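Local coordinates for protein Alp7A (Bacillus subtilis, PDB 5EC0) that binds adenine nucleotide as an actin-like bacterial cytoskeletal protein and probably polymerises into filaments that segregate plasmid DNA, at residues K323-G328 with I356-A361; D207-D212 with L220-A225; E182-A187 with R362-Y367. One frame throughout, in Å; residues are numbered along the deposited sequence.

Interaction 1: K323-G328 with I356-A361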
loop_
_atom_site.group_PDB
_atom_site.type_symbol
_atom_site.label_atom_id
_atom_site.label_comp_id
_atom_site.label_asym_id
_atom_site.label_seq_id
_atom_site.Cartn_x
_atom_site.Cartn_y
_atom_site.Cartn_z
ATOM N N LYS A 323 23.174 7.159 -1.442
ATOM C CA LYS A 323 22.040 7.903 -1.978
ATOM C C LYS A 323 20.770 7.457 -1.265
ATOM O O LYS A 323 20.718 6.371 -0.683
ATOM C CB LYS A 323 21.912 7.721 -3.492
ATOM C CG LYS A 323 22.936 8.549 -4.266
ATOM C CD LYS A 323 22.923 8.272 -5.766
ATOM C CE LYS A 323 23.839 9.241 -6.491
ATOM N NZ LYS A 323 23.860 8.995 -7.951
ATOM N N TYR A 324 19.757 8.315 -1.307
ATOM C CA TYR A 324 18.506 8.090 -0.597
ATOM C C TYR A 324 17.350 8.146 -1.574
ATOM O O TYR A 324 17.188 9.130 -2.313
ATOM C CB TYR A 324 18.337 9.125 0.527
ATOM C CG TYR A 324 19.421 8.987 1.574
ATOM C CD1 TYR A 324 20.705 9.472 1.343
ATOM C CD2 TYR A 324 19.171 8.336 2.771
ATOM C CE1 TYR A 324 21.705 9.312 2.275
ATOM C CE2 TYR A 324 20.153 8.181 3.711
ATOM C CZ TYR A 324 21.420 8.665 3.456
ATOM O OH TYR A 324 22.392 8.505 4.393
ATOM N N LEU A 325 16.569 7.071 -1.598
ATOM C CA LEU A 325 15.354 7.033 -2.389
ATOM C C LEU A 325 14.156 6.969 -1.463
ATOM O O LEU A 325 13.971 5.976 -0.760
ATOM C CB LEU A 325 15.326 5.842 -3.352
ATOM C CG LEU A 325 14.098 5.983 -4.274
ATOM C CD1 LEU A 325 14.421 6.792 -5.533
ATOM C CD2 LEU A 325 13.382 4.659 -4.609
ATOM N N TYR A 326 13.338 8.022 -1.496
ATOM C CA TYR A 326 12.168 8.177 -0.622
ATOM C C TYR A 326 10.876 7.802 -1.338
ATOM O O TYR A 326 10.628 8.264 -2.445
ATOM C CB TYR A 326 12.071 9.633 -0.108
ATOM C CG TYR A 326 13.328 10.146 0.581
ATOM C CD1 TYR A 326 13.509 9.978 1.949
ATOM C CD2 TYR A 326 14.327 10.793 -0.134
ATOM C CE1 TYR A 326 14.647 10.432 2.582
ATOM C CE2 TYR A 326 15.473 11.260 0.496
ATOM C CZ TYR A 326 15.623 11.070 1.852
ATOM O OH TYR A 326 16.747 11.514 2.495
ATOM N N PHE A 327 10.055 6.958 -0.718
ATOM C CA PHE A 327 8.739 6.635 -1.282
ATOM C C PHE A 327 7.700 6.340 -0.184
ATOM O O PHE A 327 7.846 6.766 0.959
ATOM C CB PHE A 327 8.827 5.455 -2.296
ATOM C CG PHE A 327 9.453 4.184 -1.743
ATOM C CD1 PHE A 327 10.827 4.079 -1.586
ATOM C CD2 PHE A 327 8.662 3.086 -1.419
ATOM C CE1 PHE A 327 11.397 2.912 -1.077
ATOM C CE2 PHE A 327 9.218 1.917 -0.933
ATOM C CZ PHE A 327 10.588 1.823 -0.762
ATOM N N GLY A 328 6.646 5.605 -0.530
ATOM C CA GLY A 328 5.491 5.530 0.348
ATOM C C GLY A 328 4.593 6.747 0.143
ATOM O O GLY A 328 4.996 7.725 -0.508
ATOM N N ILE A 356 16.554 11.465 -3.626
ATOM C CA ILE A 356 15.577 11.282 -4.698
ATOM C C ILE A 356 14.217 10.802 -4.172
ATOM O O ILE A 356 14.128 9.823 -3.431
ATOM C CB ILE A 356 16.075 10.251 -5.759
ATOM C CG1 ILE A 356 17.551 10.476 -6.128
ATOM C CG2 ILE A 356 15.171 10.257 -6.982
ATOM C CD1 ILE A 356 17.832 11.794 -6.833
ATOM N N VAL A 357 13.160 11.512 -4.538
ATOM C CA VAL A 357 11.816 11.062 -4.231
ATOM C C VAL A 357 11.347 10.290 -5.454
ATOM O O VAL A 357 11.399 10.810 -6.569
ATOM C CB VAL A 357 10.855 12.236 -3.909
ATOM C CG1 VAL A 357 9.431 11.710 -3.595
ATOM C CG2 VAL A 357 11.405 13.085 -2.751
ATOM N N ALA A 358 10.943 9.037 -5.254
ATOM C CA ALA A 358 10.408 8.223 -6.354
ATOM C C ALA A 358 9.133 8.822 -6.939
ATOM O O ALA A 358 8.275 9.315 -6.204
ATOM C CB ALA A 358 10.127 6.811 -5.883
ATOM N N GLU A 359 9.023 8.792 -8.264
ATOM C CA GLU A 359 7.738 8.980 -8.918
ATOM C C GLU A 359 6.933 7.719 -8.624
ATOM O O GLU A 359 7.514 6.644 -8.493
ATOM C CB GLU A 359 7.910 9.212 -10.416
ATOM C CG GLU A 359 7.899 10.685 -10.810
ATOM C CD GLU A 359 9.016 11.043 -11.778
ATOM O OE1 GLU A 359 9.970 10.242 -11.910
ATOM O OE2 GLU A 359 8.943 12.126 -12.402
ATOM N N ASP A 360 5.615 7.849 -8.498
ATOM C CA ASP A 360 4.776 6.719 -8.084
ATOM C C ASP A 360 5.195 6.224 -6.710
ATOM O O ASP A 360 5.159 5.012 -6.443
ATOM C CB ASP A 360 4.853 5.561 -9.087
ATOM C CG ASP A 360 4.429 5.967 -10.487
ATOM O OD1 ASP A 360 3.380 6.629 -10.622
ATOM O OD2 ASP A 360 5.143 5.616 -11.447
ATOM N N ALA A 361 5.600 7.159 -5.847
ATOM C CA ALA A 361 6.083 6.822 -4.519
ATOM C C ALA A 361 5.043 6.024 -3.726
ATOM O O ALA A 361 5.379 5.030 -3.089
ATOM C CB ALA A 361 6.481 8.075 -3.767
#
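Strand residues Y324-Y326 run parallel to I356-V357, with L325 paired to I356 (CA to CA 4.8 Å) and Y326 to V357. I356 bonds to both sides of L325: its N donates to Y324 O, and its O accepts from Y326 N at 2.8 Å. A358 N then donates to Y326 O, after which the chain leaves the sheet in a type II turn, A358 to A361. That turn brings A361 O back to G328 N at 2.9 Å, a more bent bond (135°) whose donor stands well above the carbonyl plane.

On one face, L325 has CG anti to its backbone N (chi1 -173°), and its CD1 meets I356 CG2 at 3.8 Å, the two side chains crossing obliquely. L325 CD2 reaches the methyl of A358. Farther along the strand, F327 CB touches two methyls, A358 CB at 4.0 Å and A361 CB at 3.8 Å. On the face of Y326 and V357, the Y326 ring lies with its edge toward I356 O, CD2 at 3.4 Å, while its hydroxyl is hydrogen-bonded to H355. The backbone of G328 is in a conformation where a CB would press on the preceding carbonyl, and this residue touches the bound ADP.

Strand 355-357 is an edge strand of the sheet within this chain, and strand 322-327 separates it from 207-213. Helix 335-346 covers the face of Y326 and V357 through I338, whereas L325 and F327 lean on L364 at the start of helix 364-386.

Interaction 2: D207-D212 with L220-A225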
loop_
_atom_site.group_PDB
_atom_site.type_symbol
_atom_site.label_atom_id
_atom_site.label_comp_id
_atom_site.label_asym_id
_atom_site.label_seq_id
_atom_site.Cartn_x
_atom_site.Cartn_y
_atom_site.Cartn_z
ATOM N N ASP A 207 25.589 2.628 -2.865
ATOM C CA ASP A 207 24.668 1.980 -1.946
ATOM C C ASP A 207 23.484 2.942 -1.768
ATOM O O ASP A 207 23.664 4.160 -1.759
ATOM C CB ASP A 207 25.327 1.664 -0.607
ATOM C CG ASP A 207 26.470 0.661 -0.730
ATOM O OD1 ASP A 207 26.543 -0.095 -1.728
ATOM O OD2 ASP A 207 27.298 0.629 0.200
ATOM N N VAL A 208 22.284 2.398 -1.646
ATOM C CA VAL A 208 21.098 3.218 -1.566
ATOM C C VAL A 208 20.275 2.870 -0.339
ATOM O O VAL A 208 19.992 1.690 -0.082
ATOM C CB VAL A 208 20.229 3.058 -2.841
ATOM C CG1 VAL A 208 18.848 3.679 -2.649
ATOM C CG2 VAL A 208 20.935 3.697 -4.023
ATOM N N VAL A 209 19.888 3.897 0.417
ATOM C CA VAL A 209 18.928 3.700 1.489
ATOM C C VAL A 209 17.489 3.924 0.995
ATOM O O VAL A 209 17.057 5.066 0.741
ATOM C CB VAL A 209 19.226 4.620 2.687
ATOM C CG1 VAL A 209 18.202 4.404 3.795
ATOM C CG2 VAL A 209 20.629 4.355 3.203
ATOM N N PHE A 210 16.754 2.821 0.849
ATOM C CA PHE A 210 15.337 2.886 0.470
ATOM C C PHE A 210 14.507 3.294 1.660
ATOM O O PHE A 210 14.519 2.597 2.670
ATOM C CB PHE A 210 14.843 1.543 -0.043
ATOM C CG PHE A 210 14.735 1.453 -1.532
ATOM C CD1 PHE A 210 15.677 2.047 -2.352
ATOM C CD2 PHE A 210 13.693 0.745 -2.114
ATOM C CE1 PHE A 210 15.582 1.951 -3.740
ATOM C CE2 PHE A 210 13.575 0.654 -3.491
ATOM C CZ PHE A 210 14.530 1.255 -4.310
ATOM N N CYS A 211 13.793 4.416 1.552
ATOM C CA CYS A 211 12.985 4.915 2.669
ATOM C C CYS A 211 11.489 4.876 2.374
ATOM O O CYS A 211 10.944 5.775 1.726
ATOM C CB CYS A 211 13.393 6.336 3.023
ATOM S SG CYS A 211 15.143 6.492 3.351
ATOM N N ASP A 212 10.842 3.817 2.848
ATOM C CA ASP A 212 9.405 3.626 2.692
ATOM C C ASP A 212 8.662 4.400 3.795
ATOM O O ASP A 212 8.442 3.882 4.896
ATOM C CB ASP A 212 9.075 2.127 2.736
ATOM C CG ASP A 212 7.633 1.815 2.348
ATOM O OD1 ASP A 212 6.794 2.743 2.258
ATOM O OD2 ASP A 212 7.336 0.615 2.164
ATOM N N LEU A 220 13.141 1.171 6.342
ATOM C CA LEU A 220 14.327 1.458 5.550
ATOM C C LEU A 220 15.076 0.187 5.182
ATOM O O LEU A 220 15.239 -0.718 6.012
ATOM C CB LEU A 220 15.251 2.416 6.305
ATOM C CG LEU A 220 14.634 3.768 6.692
ATOM C CD1 LEU A 220 14.115 3.741 8.113
ATOM C CD2 LEU A 220 15.652 4.878 6.531
ATOM N N VAL A 221 15.516 0.123 3.929
ATOM C CA VAL A 221 16.302 -1.005 3.440
ATOM C C VAL A 221 17.630 -0.528 2.848
ATOM O O VAL A 221 17.656 0.414 2.058
ATOM C CB VAL A 221 15.545 -1.794 2.371
ATOM C CG1 VAL A 221 16.182 -3.163 2.193
ATOM C CG2 VAL A 221 14.089 -1.931 2.761
ATOM N N LEU A 222 18.734 -1.165 3.222
ATOM C CA LEU A 222 20.033 -0.785 2.659
ATOM C C LEU A 222 20.358 -1.680 1.457
ATOM O O LEU A 222 20.582 -2.882 1.610
ATOM C CB LEU A 222 21.131 -0.851 3.725
ATOM C CG LEU A 222 22.547 -0.388 3.341
ATOM C CD1 LEU A 222 22.501 1.047 2.850
ATOM C CD2 LEU A 222 23.512 -0.515 4.528
ATOM N N LEU A 223 20.339 -1.095 0.259
ATOM C CA LEU A 223 20.631 -1.835 -0.969
ATOM C C LEU A 223 22.038 -1.541 -1.473
ATOM O O LEU A 223 22.356 -0.398 -1.804
ATOM C CB LEU A 223 19.621 -1.502 -2.072
ATOM C CG LEU A 223 18.132 -1.592 -1.707
ATOM C CD1 LEU A 223 17.265 -1.218 -2.888
ATOM C CD2 LEU A 223 17.756 -2.965 -1.206
ATOM N N PRO A 224 22.878 -2.581 -1.548
ATOM C CA PRO A 224 24.228 -2.440 -2.097
ATOM C C PRO A 224 24.179 -1.974 -3.549
ATOM O O PRO A 224 23.201 -2.260 -4.245
ATOM C CB PRO A 224 24.810 -3.860 -1.989
ATOM C CG PRO A 224 23.973 -4.546 -0.959
ATOM C CD PRO A 224 22.595 -3.958 -1.116
ATOM N N ALA A 225 25.229 -1.272 -3.968
ATOM C CA ALA A 225 25.360 -0.659 -5.289
ATOM C C ALA A 225 24.710 -1.449 -6.427
ATOM O O ALA A 225 24.941 -2.637 -6.577
ATOM C CB ALA A 225 26.858 -0.438 -5.597
#
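F210 and L223 meet ring to methyl: L223 CD1 sits over the centre of one F210 face, 3.7 Å from the centroid and 13° off the ring normal, a CH-pi contact. L223 has CG anti to its carbonyl carbon (chi1 -50°) and CD1 extended beyond it, which brings that methyl diagonally over the ring of F210, a residue paired with V221, whose side chain meets that of F210 CB to CB. V208 CG1, on F210's own strand, lies at the edge of the same ring, in its plane.

The other face belongs to V209, C211, L220 and L222. L220 CD2 rests on two side chains of the facing strand, 3.6 Å from C211 SG and 3.8 Å from V209 CG1. The second valine methyl, CG2, meets L222 CD1, so V209 places one branch against each leucine.

The two strands form an antiparallel beta hairpin in the five-stranded sheet of the actin-like C-terminal domain. V208-L223 and F210-V221 are hydrogen-bonded pairs, each joined by two N-H...O bonds; V209-L222 and C211-L220 are non-hydrogen-bonded pairs. Helix 292-313 packs on C211 and L220, and helix 185-189 on F210 and L223.

Past the last pair, D207 takes over with its side chain. OD1 accepts A225 N at 2.9 Å through its anti lone pair, the N-H...O angle being 142°, and also lies 3.3 Å from P224 CA. OD2 forms a salt bridge with K320. An alanine at D207 would probably leave A225 N without this acceptor and K320 without its charged mate, letting the chain after L223 shift more easily. D207 CA itself approaches L223 O at 3.3 Å in a CA-H...O contact.

Interaction 3: E182-A187 with R362-Y367. With ADP (adenosine-5'-diphosphate), chain D.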
loop_
_atom_site.group_PDB
_atom_site.type_symbol
_atom_site.label_atom_id
_atom_site.label_comp_id
_atom_site.label_asym_id
_atom_site.label_seq_id
_atom_site.Cartn_x
_atom_site.Cartn_y
_atom_site.Cartn_z
ATOM N N GLU A 182 11.588 -3.444 0.478
ATOM C CA GLU A 182 12.653 -4.056 -0.306
ATOM C C GLU A 182 12.160 -4.364 -1.708
ATOM O O GLU A 182 12.865 -4.065 -2.672
ATOM C CB GLU A 182 13.188 -5.328 0.370
ATOM C CG GLU A 182 14.344 -6.021 -0.367
ATOM C CD GLU A 182 13.873 -6.991 -1.445
ATOM O OE1 GLU A 182 12.709 -7.439 -1.387
ATOM O OE2 GLU A 182 14.663 -7.310 -2.358
ATOM N N VAL A 183 10.961 -4.947 -1.836
ATOM C CA VAL A 183 10.476 -5.394 -3.154
ATOM C C VAL A 183 10.283 -4.223 -4.134
ATOM O O VAL A 183 10.299 -4.401 -5.354
ATOM C CB VAL A 183 9.128 -6.200 -3.045
ATOM C CG1 VAL A 183 7.947 -5.283 -2.745
ATOM C CG2 VAL A 183 8.859 -6.981 -4.327
ATOM N N ALA A 184 10.118 -3.022 -3.596
ATOM C CA ALA A 184 9.918 -1.847 -4.421
ATOM C C ALA A 184 11.107 -1.577 -5.336
ATOM O O ALA A 184 10.978 -0.844 -6.314
ATOM C CB ALA A 184 9.644 -0.625 -3.549
ATOM N N ARG A 185 12.259 -2.161 -5.026
ATOM C CA ARG A 185 13.437 -1.885 -5.830
ATOM C C ARG A 185 13.200 -2.406 -7.240
ATOM O O ARG A 185 13.795 -1.903 -8.174
ATOM C CB ARG A 185 14.717 -2.483 -5.205
ATOM C CG ARG A 185 14.818 -4.009 -5.289
ATOM C CD ARG A 185 15.845 -4.609 -4.329
ATOM N NE ARG A 185 15.765 -6.068 -4.377
ATOM C CZ ARG A 185 16.477 -6.865 -5.178
ATOM N NH1 ARG A 185 17.383 -6.371 -6.016
ATOM N NH2 ARG A 185 16.284 -8.177 -5.131
ATOM N N TRP A 186 12.297 -3.371 -7.409
ATOM C CA TRP A 186 12.061 -3.897 -8.748
ATOM C C TRP A 186 11.320 -2.889 -9.625
ATOM O O TRP A 186 11.473 -2.910 -10.850
ATOM C CB TRP A 186 11.319 -5.236 -8.686
ATOM C CG TRP A 186 12.258 -6.299 -8.228
ATOM C CD1 TRP A 186 12.304 -6.882 -6.988
ATOM C CD2 TRP A 186 13.360 -6.863 -8.975
ATOM N NE1 TRP A 186 13.338 -7.781 -6.929
ATOM C CE2 TRP A 186 13.995 -7.794 -8.133
ATOM C CE3 TRP A 186 13.842 -6.670 -10.282
ATOM C CZ2 TRP A 186 15.105 -8.553 -8.553
ATOM C CZ3 TRP A 186 14.942 -7.424 -10.704
ATOM C CH2 TRP A 186 15.563 -8.355 -9.838
ATOM N N ALA A 187 10.563 -1.981 -9.009
ATOM C CA ALA A 187 9.861 -0.952 -9.779
ATOM C C ALA A 187 10.834 0.137 -10.243
ATOM O O ALA A 187 10.551 0.860 -11.183
ATOM C CB ALA A 187 8.710 -0.335 -8.957
ATOM N N ARG A 362 3.781 6.437 -3.773
ATOM C CA ARG A 362 2.763 5.702 -3.031
ATOM C C ARG A 362 2.564 4.266 -3.564
ATOM O O ARG A 362 2.232 3.360 -2.807
ATOM C CB ARG A 362 1.429 6.446 -3.045
ATOM C CG ARG A 362 0.444 5.888 -2.043
ATOM C CD ARG A 362 -0.747 6.857 -1.789
ATOM N NE ARG A 362 -1.641 6.987 -2.944
ATOM C CZ ARG A 362 -2.746 6.262 -3.108
ATOM N NH1 ARG A 362 -3.088 5.372 -2.188
ATOM N NH2 ARG A 362 -3.517 6.429 -4.176
ATOM N N LEU A 363 2.781 4.055 -4.857
ATOM C CA LEU A 363 2.485 2.759 -5.460
ATOM C C LEU A 363 3.716 1.896 -5.728
ATOM O O LEU A 363 3.590 0.819 -6.315
ATOM C CB LEU A 363 1.719 2.949 -6.764
ATOM C CG LEU A 363 0.345 3.629 -6.677
ATOM C CD1 LEU A 363 -0.418 3.514 -8.008
ATOM C CD2 LEU A 363 -0.474 3.078 -5.530
ATOM N N LEU A 364 4.892 2.345 -5.282
ATOM C CA LEU A 364 6.151 1.683 -5.662
ATOM C C LEU A 364 6.224 0.205 -5.222
ATOM O O LEU A 364 6.644 -0.662 -6.005
ATOM C CB LEU A 364 7.354 2.458 -5.097
ATOM C CG LEU A 364 8.653 2.307 -5.893
ATOM C CD1 LEU A 364 8.495 2.930 -7.284
ATOM C CD2 LEU A 364 9.854 2.925 -5.163
ATOM N N ASN A 365 5.835 -0.086 -3.980
ATOM C CA ASN A 365 5.809 -1.480 -3.510
ATOM C C ASN A 365 4.934 -2.361 -4.427
ATOM O O ASN A 365 5.381 -3.409 -4.923
ATOM C CB ASN A 365 5.301 -1.563 -2.062
ATOM C CG ASN A 365 6.386 -1.254 -1.025
ATOM O OD1 ASN A 365 7.545 -1.634 -1.183
ATOM N ND2 ASN A 365 6.007 -0.546 0.032
ATOM N N LEU A 366 3.696 -1.916 -4.657
ATOM C CA LEU A 366 2.753 -2.598 -5.550
ATOM C C LEU A 366 3.343 -2.833 -6.944
ATOM O O LEU A 366 3.207 -3.909 -7.525
ATOM C CB LEU A 366 1.468 -1.786 -5.681
ATOM C CG LEU A 366 0.309 -2.380 -6.471
ATOM C CD1 LEU A 366 0.054 -3.790 -6.035
ATOM C CD2 LEU A 366 -0.959 -1.521 -6.262
ATOM N N TYR A 367 3.998 -1.801 -7.456
ATOM C CA TYR A 367 4.605 -1.824 -8.772
ATOM C C TYR A 367 5.763 -2.811 -8.824
ATOM O O TYR A 367 5.999 -3.453 -9.848
ATOM C CB TYR A 367 5.080 -0.418 -9.159
ATOM C CG TYR A 367 3.980 0.445 -9.734
ATOM C CD1 TYR A 367 2.659 0.009 -9.731
ATOM C CD2 TYR A 367 4.264 1.682 -10.312
ATOM C CE1 TYR A 367 1.648 0.787 -10.269
ATOM C CE2 TYR A 367 3.261 2.458 -10.868
ATOM C CZ TYR A 367 1.957 2.008 -10.839
ATOM O OH TYR A 367 0.956 2.777 -11.381
HETATM P PB ADP D . 0.524 3.205 5.365
HETATM O O1B ADP D . 0.215 1.950 4.557
HETATM O O2B ADP D . 1.348 3.002 6.625
HETATM O O3B ADP D . -0.641 4.133 5.619
HETATM P PA ADP D . 1.151 4.530 2.867
HETATM O O1A ADP D . -0.128 3.898 2.365
HETATM O O2A ADP D . 2.416 4.459 2.030
HETATM O O3A ADP D . 1.493 4.052 4.379
HETATM O "O5'" ADP D . 0.873 6.071 3.177
HETATM C "C5'" ADP D . -0.420 6.565 3.507
HETATM C "C4'" ADP D . -0.294 8.065 3.342
HETATM O "O4'" ADP D . -0.275 8.356 1.948
HETATM C "C3'" ADP D . -1.455 8.862 3.905
HETATM O "O3'" ADP D . -1.130 9.374 5.197
HETATM C "C2'" ADP D . -1.631 10.010 2.929
HETATM O "O2'" ADP D . -1.204 11.206 3.580
HETATM C "C1'" ADP D . -0.698 9.700 1.765
HETATM N N9 ADP D . -1.322 9.825 0.428
HETATM C C8 ADP D . -0.736 10.483 -0.595
HETATM N N7 ADP D . -1.506 10.444 -1.705
HETATM C C5 ADP D . -2.604 9.736 -1.399
HETATM C C6 ADP D . -3.809 9.338 -2.152
HETATM N N6 ADP D . -3.942 9.711 -3.455
HETATM N N1 ADP D . -4.735 8.601 -1.500
HETATM C C2 ADP D . -4.572 8.255 -0.203
HETATM N N3 ADP D . -3.497 8.582 0.559
HETATM C C4 ADP D . -2.491 9.324 0.012
#
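A close helix-to-turn contact between small and apolar side chains joins E182-A187, which leads into helix 185-189, to the first turn of helix 364-386, deep in the chain. A184 and A187 point their methyls at the partner, and A184 and N365 come within 4.2 Å, CA to CA. A184 CB lies 3.3 Å from N365 OD1 and 3.9 Å from L364 CG. A187 CB touches both L364 CD1 at 3.7 Å and Y367 CB at 3.6 Å. V183 CG1 approaches N365 near its O and OD1.

N365 has CG anti to its carbonyl carbon (chi1 -81°), and its amide links two neighbours: OD1 accepts S181 N and ND2 donates to D212 OD2. On the far side of the 182-187 turn, R185 NE forms a salt bridge with E182 OE2 at 2.6 Å.

Just before the helix, R362 sets one guanidinium face against the adenine of ADP, C6 lying 3.2 Å above that plane toward its rim; NH2 forms a salt bridge with E25. The helix start thus borders the nucleotide pocket in the interdomain cleft characteristic of actin-like ATPases.

Interactions 1 and 2 belong to one five-stranded sheet, where strands 322-327 and 207-213 are neighbours joined by bonds such as C211 N to L325 O. Both rely on backbone hydrogen bonds, parallel at an edge strand in interaction 1, antiparallel within a hairpin in interaction 2. Interaction 3 instead packs a turn leading into a helix against a helix start, mostly through small and apolar side chains, and lies nearest the centre of the chain. All three are largely buried, with partly exposed residues in each. F327 connects them, its ring packing on F210, A184 and L364, and the amide of N365 ties interaction 3 to interaction 2. Interactions 1 and 3 reach ADP through G328 and R362; interaction 2 lies farther off.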